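PDB 4ES8: Epf from Streptococcus pyogenes, which acts as a cell surface adhesin and binds to cells through an N-terminal domain that contains a carbohydrate-binding module. Local coordinates for residues N231-L236 with Q270-I275; S218-G223 with F307-G312; D248-F253 with V263-D268. All blocks are in the same frame, centred on the assembly; numbering follows the deposited sequence.

Contact 1 (N231-L236 with Q270-I275); sequences NVQLTL and QNPISI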
# COMPACT_ATOMS: atom_id res chain seq x y z
N ASN A 231 -20.86 -0.93 -29.56
CA ASN A 231 -20.50 -0.16 -28.37
C ASN A 231 -21.33 -0.56 -27.15
O ASN A 231 -22.55 -0.34 -27.14
CB ASN A 231 -20.66 1.34 -28.67
CG ASN A 231 -20.11 1.77 -30.02
OD1 ASN A 231 -18.93 1.58 -30.34
ND2 ASN A 231 -20.97 2.34 -30.85
N VAL A 232 -20.67 -1.10 -26.12
CA VAL A 232 -21.30 -1.48 -24.86
C VAL A 232 -20.76 -0.49 -23.83
O VAL A 232 -19.55 -0.25 -23.80
CB VAL A 232 -21.01 -2.96 -24.46
CG1 VAL A 232 -21.58 -3.27 -23.08
CG2 VAL A 232 -21.57 -3.93 -25.51
N GLN A 233 -21.64 0.10 -23.02
CA GLN A 233 -21.21 1.08 -22.02
C GLN A 233 -21.48 0.53 -20.64
O GLN A 233 -22.63 0.25 -20.29
CB GLN A 233 -21.93 2.43 -22.23
CG GLN A 233 -21.53 3.14 -23.53
CD GLN A 233 -22.12 4.52 -23.63
OE1 GLN A 233 -23.14 4.86 -23.00
NE2 GLN A 233 -21.50 5.36 -24.45
N LEU A 234 -20.42 0.39 -19.83
CA LEU A 234 -20.58 -0.12 -18.47
C LEU A 234 -20.27 0.96 -17.45
O LEU A 234 -19.17 1.51 -17.47
CB LEU A 234 -19.68 -1.33 -18.22
CG LEU A 234 -19.83 -2.51 -19.18
CD1 LEU A 234 -18.90 -3.60 -18.78
CD2 LEU A 234 -21.29 -3.09 -19.18
N THR A 235 -21.23 1.25 -16.56
CA THR A 235 -21.02 2.23 -15.49
C THR A 235 -20.59 1.47 -14.24
O THR A 235 -21.33 0.62 -13.74
CB THR A 235 -22.29 3.07 -15.26
OG1 THR A 235 -22.63 3.75 -16.47
CG2 THR A 235 -22.14 4.09 -14.11
N LEU A 236 -19.40 1.79 -13.72
CA LEU A 236 -18.90 1.13 -12.52
C LEU A 236 -19.18 1.95 -11.25
O LEU A 236 -19.26 3.19 -11.31
CB LEU A 236 -17.38 0.93 -12.62
CG LEU A 236 -16.85 0.13 -13.82
CD1 LEU A 236 -15.32 0.09 -13.77
CD2 LEU A 236 -17.45 -1.27 -13.87
N GLN A 270 -12.78 7.26 -16.56
CA GLN A 270 -14.10 7.71 -16.19
C GLN A 270 -15.23 6.91 -16.79
O GLN A 270 -15.08 6.31 -17.86
CB GLN A 270 -14.28 9.19 -16.56
CG GLN A 270 -13.30 10.10 -15.79
CD GLN A 270 -13.51 9.99 -14.28
OE1 GLN A 270 -14.57 10.32 -13.76
NE2 GLN A 270 -12.53 9.43 -13.57
N ASN A 271 -16.35 6.88 -16.06
CA ASN A 271 -17.57 6.24 -16.52
C ASN A 271 -18.15 7.00 -17.73
O ASN A 271 -18.07 8.23 -17.77
CB ASN A 271 -18.59 6.17 -15.40
CG ASN A 271 -18.36 5.04 -14.44
OD1 ASN A 271 -17.92 3.95 -14.82
ND2 ASN A 271 -18.69 5.27 -13.18
N PRO A 272 -18.72 6.30 -18.72
CA PRO A 272 -18.84 4.83 -18.81
C PRO A 272 -17.59 4.19 -19.41
O PRO A 272 -16.88 4.79 -20.23
CB PRO A 272 -20.06 4.65 -19.72
CG PRO A 272 -19.97 5.81 -20.69
CD PRO A 272 -19.31 6.96 -19.91
N ILE A 273 -17.33 2.95 -18.98
CA ILE A 273 -16.23 2.16 -19.52
C ILE A 273 -16.76 1.56 -20.80
O ILE A 273 -17.79 0.88 -20.77
CB ILE A 273 -15.74 1.07 -18.52
CG1 ILE A 273 -15.45 1.62 -17.10
CG2 ILE A 273 -14.58 0.26 -19.11
CD1 ILE A 273 -14.39 2.77 -16.94
N SER A 274 -16.09 1.81 -21.91
CA SER A 274 -16.55 1.28 -23.19
C SER A 274 -15.91 -0.05 -23.50
O SER A 274 -14.71 -0.26 -23.28
CB SER A 274 -16.26 2.26 -24.32
OG SER A 274 -16.96 3.48 -24.10
N ILE A 275 -16.74 -0.97 -23.99
CA ILE A 275 -16.33 -2.26 -24.49
C ILE A 275 -16.81 -2.30 -25.95
O ILE A 275 -17.97 -1.98 -26.21
CB ILE A 275 -16.88 -3.43 -23.62
CG1 ILE A 275 -16.24 -3.40 -22.20
CG2 ILE A 275 -16.64 -4.79 -24.32
CD1 ILE A 275 -16.61 -4.55 -21.25
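The carboxamide of Asn-271 lies against the backbone of Leu-236 and holds it at two points. OD1 accepts the backbone N-H, with Leu-236 N 2.8 Å from Asn-271 OD1. That nitrogen stands 42° above the plane of the side-chain carbonyl. Asn-271 ND2 donates to Leu-236 O at 2.9 Å, in the plane of the acceptor carbonyl and on a lone pair. The two bonds fix the amide's rotation. CG of Asn-271 stands beside its backbone N (chi1 -80°), and the amide beyond meets Leu-236. Thr-235 crosses it at about a right angle, its CG2 3.8 Å from Asn-271 ND2. Asn-271 lies in the loop before strand 273-276, and its amide stands in for a backbone partner of Leu-236.

Next to it is the puckered ring of Pro-272, which follows a cis peptide bond. It lies side by side with Gln-233, CB to CB 3.8 Å, and its CG sits beside the Gln-233 carboxamide.

Beyond the proline the backbones pair as antiparallel strands. Val-232 with Ile-275 and Leu-234 with Ile-273 are hydrogen-bonded pairs, with two bonds each. Gln-233 with Ser-274 is the non-hydrogen-bonded pair between them, with side chains on the exposed face. On the buried face Leu-234 CD1 and Ile-275 CD1 are tight at 3.5 Å. The Leu-236 and Ile-273 side chains cross at about a right angle, with Leu-236 CD1 3.7 Å from Ile-273 CG1.

Strand 231-237 is the middle of a three-stranded antiparallel sheet, between strands 219-224 and 273-276. Its buried face packs on Ile-250 and Leu-252 of strand 248-253, in the opposing sheet.

Contact 2 (S218-G223 with F307-G312); sequences SQLDKG and FFFEVG
Gly-223 lays its CA over the centre of the Phe-309 ring, 3.6 Å from the ring centroid and only 12° off the ring normal. This is a CH-pi contact made by main chain on an aromatic face. The glycine carbonyl runs out toward the CD2 side of the ring, with Gly-223 O 3.3 Å from Phe-309 CD2. CG of Phe-309 takes the crowded position between its own backbone N and carbonyl carbon (chi1 71°), and the ring beyond it meets the glycine.

The second aromatic is also covered by backbone. Leu-220 N lies 3.5 Å above the plane of the Phe-307 ring, over its centre. Gln-219 C is over the same face, offset toward the rim. Gln-219 CB closes on the far end of the ring, 3.6 Å from Phe-307 CZ. The Leu-220 and Phe-307 side chains run alongside one another but point opposite ways, with Leu-220 CB 3.7 Å from Phe-307 CG. The CD2 branch of Leu-220 reaches on to Phe-309 CD1, also at 3.7 Å, so the leucine touches both rings.

No direct hydrogen bond joins the segments. A water in the plane of the Phe-309 ring, at its edge, lies 2.7 Å from Glu-310 O, to which it can donate. Its link to Gly-223 O is long, at 3.3 Å, and other acceptors compete for its protons.

Asp-221 and Lys-222 both face Thr-235, which is a classic beta bulge. The chain turns a corner at Asp-221, within strand 219-224. That strand and strand 307-310 are the first and last of the domain and lie at the edges of two different sheets. They run in nearly the same direction, an arrangement consistent with one side of a fibronectin-like beta sandwich.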
# COMPACT_ATOMS: atom_id res chain seq x y z
N SER A 218 -14.47 -3.26 -8.28
CA SER A 218 -15.64 -2.41 -8.48
C SER A 218 -16.86 -3.31 -8.79
O SER A 218 -16.74 -4.54 -8.99
CB SER A 218 -15.38 -1.44 -9.62
OG SER A 218 -15.14 -2.15 -10.83
N GLN A 219 -18.03 -2.68 -8.86
CA GLN A 219 -19.28 -3.36 -9.15
C GLN A 219 -19.95 -2.74 -10.35
O GLN A 219 -19.71 -1.57 -10.64
CB GLN A 219 -20.25 -3.29 -7.95
CG GLN A 219 -19.75 -3.99 -6.69
CD GLN A 219 -19.06 -3.04 -5.74
OE1 GLN A 219 -19.53 -1.94 -5.49
NE2 GLN A 219 -17.94 -3.47 -5.17
N LEU A 220 -20.80 -3.52 -11.03
CA LEU A 220 -21.51 -2.94 -12.17
C LEU A 220 -22.72 -2.16 -11.63
O LEU A 220 -23.56 -2.73 -10.93
CB LEU A 220 -21.98 -4.02 -13.16
CG LEU A 220 -22.68 -3.48 -14.43
CD1 LEU A 220 -21.69 -2.80 -15.37
CD2 LEU A 220 -23.46 -4.59 -15.17
N ASP A 221 -22.78 -0.86 -11.93
CA ASP A 221 -23.90 0.01 -11.55
C ASP A 221 -24.99 -0.16 -12.59
O ASP A 221 -26.14 -0.39 -12.24
CB ASP A 221 -23.45 1.48 -11.44
CG ASP A 221 -24.46 2.43 -10.84
OD1 ASP A 221 -25.40 1.95 -10.15
OD2 ASP A 221 -24.28 3.66 -10.98
N LYS A 222 -24.61 -0.08 -13.88
CA LYS A 222 -25.54 -0.27 -15.00
C LYS A 222 -24.78 -0.61 -16.26
O LYS A 222 -23.62 -0.22 -16.43
CB LYS A 222 -26.48 0.95 -15.21
CG LYS A 222 -25.80 2.25 -15.61
CD LYS A 222 -26.81 3.35 -15.94
CE LYS A 222 -26.10 4.59 -16.46
NZ LYS A 222 -27.06 5.65 -16.87
N GLY A 223 -25.43 -1.36 -17.13
CA GLY A 223 -24.85 -1.72 -18.41
C GLY A 223 -25.78 -1.29 -19.51
O GLY A 223 -27.01 -1.37 -19.35
N PHE A 307 -22.50 -10.00 -12.25
CA PHE A 307 -23.52 -8.96 -12.48
C PHE A 307 -24.23 -9.25 -13.79
O PHE A 307 -23.61 -9.80 -14.71
CB PHE A 307 -22.89 -7.56 -12.54
CG PHE A 307 -22.05 -7.22 -11.34
CD1 PHE A 307 -22.65 -6.90 -10.13
CD2 PHE A 307 -20.67 -7.28 -11.40
CE1 PHE A 307 -21.87 -6.62 -9.00
CE2 PHE A 307 -19.89 -6.98 -10.29
CZ PHE A 307 -20.50 -6.68 -9.09
N PHE A 308 -25.50 -8.86 -13.90
CA PHE A 308 -26.28 -9.10 -15.12
C PHE A 308 -27.04 -7.86 -15.51
O PHE A 308 -27.51 -7.11 -14.66
CB PHE A 308 -27.28 -10.26 -14.90
CG PHE A 308 -26.65 -11.56 -14.48
CD1 PHE A 308 -26.23 -12.48 -15.43
CD2 PHE A 308 -26.43 -11.85 -13.13
CE1 PHE A 308 -25.63 -13.69 -15.04
CE2 PHE A 308 -25.82 -13.04 -12.75
CZ PHE A 308 -25.43 -13.96 -13.71
N PHE A 309 -27.21 -7.69 -16.83
CA PHE A 309 -28.02 -6.61 -17.35
C PHE A 309 -28.59 -7.06 -18.68
O PHE A 309 -27.99 -7.92 -19.35
CB PHE A 309 -27.25 -5.27 -17.47
CG PHE A 309 -26.20 -5.21 -18.56
CD1 PHE A 309 -24.92 -5.71 -18.34
CD2 PHE A 309 -26.49 -4.64 -19.80
CE1 PHE A 309 -23.95 -5.67 -19.36
CE2 PHE A 309 -25.50 -4.56 -20.80
CZ PHE A 309 -24.25 -5.07 -20.57
N GLU A 310 -29.72 -6.48 -19.07
CA GLU A 310 -30.35 -6.85 -20.33
C GLU A 310 -29.93 -5.97 -21.48
O GLU A 310 -29.82 -4.76 -21.34
CB GLU A 310 -31.87 -6.76 -20.21
CG GLU A 310 -32.50 -7.95 -19.50
CD GLU A 310 -34.01 -7.91 -19.42
OE1 GLU A 310 -34.65 -7.12 -20.16
OE2 GLU A 310 -34.57 -8.70 -18.62
N VAL A 311 -29.82 -6.59 -22.66
CA VAL A 311 -29.68 -5.90 -23.94
C VAL A 311 -31.05 -5.24 -24.19
O VAL A 311 -32.08 -5.84 -23.90
CB VAL A 311 -29.31 -6.89 -25.08
CG1 VAL A 311 -29.34 -6.21 -26.46
CG2 VAL A 311 -27.98 -7.57 -24.85
N GLY A 312 -31.06 -4.03 -24.71
CA GLY A 312 -32.33 -3.38 -25.01
C GLY A 312 -32.42 -2.96 -26.46
O GLY A 312 -31.59 -3.34 -27.29
O HOH W 1 -28.81 -2.30 -21.94

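Contact 3 (D248-F253 with V263-D268); sequences DEISLF and VTVTKD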
# COMPACT_ATOMS: atom_id res chain seq x y z
N ASP A 248 -8.87 -2.97 -12.51
CA ASP A 248 -9.98 -3.91 -12.57
C ASP A 248 -10.10 -4.47 -13.98
O ASP A 248 -10.08 -3.72 -14.96
CB ASP A 248 -11.29 -3.21 -12.16
CG ASP A 248 -11.41 -2.90 -10.69
OD1 ASP A 248 -10.37 -2.94 -9.98
OD2 ASP A 248 -12.53 -2.61 -10.24
N GLU A 249 -10.23 -5.79 -14.06
CA GLU A 249 -10.39 -6.52 -15.31
C GLU A 249 -11.86 -6.85 -15.50
O GLU A 249 -12.40 -7.63 -14.71
CB GLU A 249 -9.53 -7.79 -15.29
CG GLU A 249 -9.68 -8.63 -16.55
CD GLU A 249 -9.15 -10.04 -16.44
OE1 GLU A 249 -9.81 -10.88 -15.79
OE2 GLU A 249 -8.06 -10.29 -17.00
N ILE A 250 -12.50 -6.25 -16.50
CA ILE A 250 -13.92 -6.49 -16.77
C ILE A 250 -14.08 -7.56 -17.85
O ILE A 250 -13.59 -7.37 -18.96
CB ILE A 250 -14.64 -5.18 -17.21
CG1 ILE A 250 -14.48 -4.05 -16.16
CG2 ILE A 250 -16.12 -5.47 -17.51
CD1 ILE A 250 -14.85 -2.68 -16.70
N SER A 251 -14.81 -8.64 -17.55
CA SER A 251 -15.13 -9.68 -18.54
C SER A 251 -16.62 -9.61 -18.84
O SER A 251 -17.42 -9.58 -17.90
CB SER A 251 -14.74 -11.06 -18.01
OG SER A 251 -13.33 -11.13 -17.87
N LEU A 252 -16.97 -9.52 -20.13
CA LEU A 252 -18.38 -9.44 -20.57
C LEU A 252 -18.74 -10.71 -21.30
O LEU A 252 -18.00 -11.12 -22.19
CB LEU A 252 -18.56 -8.22 -21.49
CG LEU A 252 -19.94 -8.05 -22.13
CD1 LEU A 252 -20.97 -7.64 -21.08
CD2 LEU A 252 -19.88 -6.96 -23.22
N PHE A 253 -19.86 -11.34 -20.91
CA PHE A 253 -20.28 -12.62 -21.51
C PHE A 253 -21.69 -12.52 -22.02
O PHE A 253 -22.48 -11.75 -21.47
CB PHE A 253 -20.27 -13.73 -20.46
CG PHE A 253 -18.99 -13.97 -19.71
CD1 PHE A 253 -18.63 -13.15 -18.64
CD2 PHE A 253 -18.19 -15.07 -20.00
CE1 PHE A 253 -17.46 -13.39 -17.92
CE2 PHE A 253 -17.02 -15.32 -19.28
CZ PHE A 253 -16.66 -14.47 -18.25
N VAL A 263 -11.63 -6.21 -20.80
CA VAL A 263 -10.93 -4.92 -20.81
C VAL A 263 -10.33 -4.69 -19.43
O VAL A 263 -10.93 -5.11 -18.44
CB VAL A 263 -11.78 -3.69 -21.24
CG1 VAL A 263 -12.25 -3.79 -22.69
CG2 VAL A 263 -12.96 -3.46 -20.30
N THR A 264 -9.18 -4.01 -19.36
CA THR A 264 -8.58 -3.63 -18.08
C THR A 264 -8.76 -2.12 -17.95
O THR A 264 -8.40 -1.37 -18.87
CB THR A 264 -7.12 -4.06 -17.98
OG1 THR A 264 -7.05 -5.49 -18.00
CG2 THR A 264 -6.46 -3.55 -16.70
N VAL A 265 -9.31 -1.66 -16.81
CA VAL A 265 -9.54 -0.24 -16.56
C VAL A 265 -8.19 0.45 -16.30
O VAL A 265 -7.34 -0.08 -15.56
CB VAL A 265 -10.52 -0.05 -15.39
CG1 VAL A 265 -10.75 1.43 -15.11
CG2 VAL A 265 -11.84 -0.77 -15.67
N THR A 266 -8.00 1.64 -16.91
CA THR A 266 -6.77 2.39 -16.79
C THR A 266 -6.89 3.44 -15.67
O THR A 266 -7.96 3.60 -15.06
CB THR A 266 -6.41 3.02 -18.15
OG1 THR A 266 -7.53 3.82 -18.58
CG2 THR A 266 -6.10 1.96 -19.22
N LYS A 267 -5.79 4.16 -15.41
CA LYS A 267 -5.72 5.12 -14.31
C LYS A 267 -6.78 6.21 -14.44
O LYS A 267 -6.81 6.94 -15.43
CB LYS A 267 -4.33 5.76 -14.23
CG LYS A 267 -4.18 6.70 -13.04
CD LYS A 267 -2.77 7.26 -12.92
CE LYS A 267 -2.70 8.16 -11.70
NZ LYS A 267 -1.33 8.69 -11.47
N ASP A 268 -7.62 6.32 -13.39
CA ASP A 268 -8.70 7.31 -13.28
C ASP A 268 -9.66 7.32 -14.50
O ASP A 268 -10.20 8.37 -14.87
CB ASP A 268 -8.14 8.73 -13.06
CG ASP A 268 -7.51 8.91 -11.70
OD1 ASP A 268 -8.11 8.43 -10.71
OD2 ASP A 268 -6.43 9.52 -11.64
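Three backbone hydrogen bonds join Asp-248 and Ile-250 to Val-263 and Val-265. Ile-250 and Val-263 form a hydrogen-bonded antiparallel pair. Ile-250 N gives its proton to Val-263 O at 2.7 Å, and Val-263 N returns one to Ile-250 O at 2.9 Å. The third bond runs from Val-265 N to Asp-248 O, also 2.9 Å, and is nearly straight at 173°. It carries the pairing one step past the end of strand 259-264.

Two CA-H...O contacts lie between these bonds. Thr-264 CA is 3.5 Å from Asp-248 O, and Glu-249 CA is 3.5 Å from Val-263 O. Both CA donors belong to the non-hydrogen-bonded pair of Glu-249 and Thr-264. Asp-248 O thus receives an N-H and a C-H from neighbouring residues.

Strands 248-253 and 259-264 are the two arms of a beta hairpin. The hairpin is one side of a four-stranded antiparallel sheet, with strand 259-264 outermost and strand 290-297 beyond strand 248-253.

The apolar contacts lie on the face of Ile-250 and Val-263. Val-263 CG2 sits between its backbone N and carbonyl carbon, and meets Ile-250 CB at 3.9 Å. The far end of the isoleucine also reaches Val-265, with Ile-250 CD1 3.7 Å from Val-265 CG2. The same Val-265 methyl also touches Asp-248 O.

The polar ends find their partners outside the two segments. Buried Asp-248 has OD1 in a salt bridge with Arg-242 and a hydrogen bond with Gln-297, and OD2 bonded to Ser-218; Thr-264 OG1 bonds to Lys-298. Past the hairpin, Lys-267 and Asp-268 form salt bridges with Glu-183 and Lys-110, which tie this loop to the preceding part of the chain.

How the contacts relate
Contacts 1 and 3 each hold strands within one sheet, and their chemistry is regular backbone pairing. The two sheets face each other. Leu-234 and Ile-275 of contact 1 pack on Ile-250 of contact 3, which makes the shared apolar core. Contact 2 joins the edges of these sheets and, unlike the other two, relies on aromatic faces and one leucine. Its strand 219-224 pairs with strand 231-237 of contact 1 through Thr-235. Its Phe-309 touches Leu-234 of contact 1 and Leu-252 of contact 3. Contact 1 has the most exposed side, with Gln-233 and Ser-274; the touching residues of contacts 2 and 3 are buried or partly exposed. Along the chain, contact 3 is nested within contact 1, and contact 1 within contact 2.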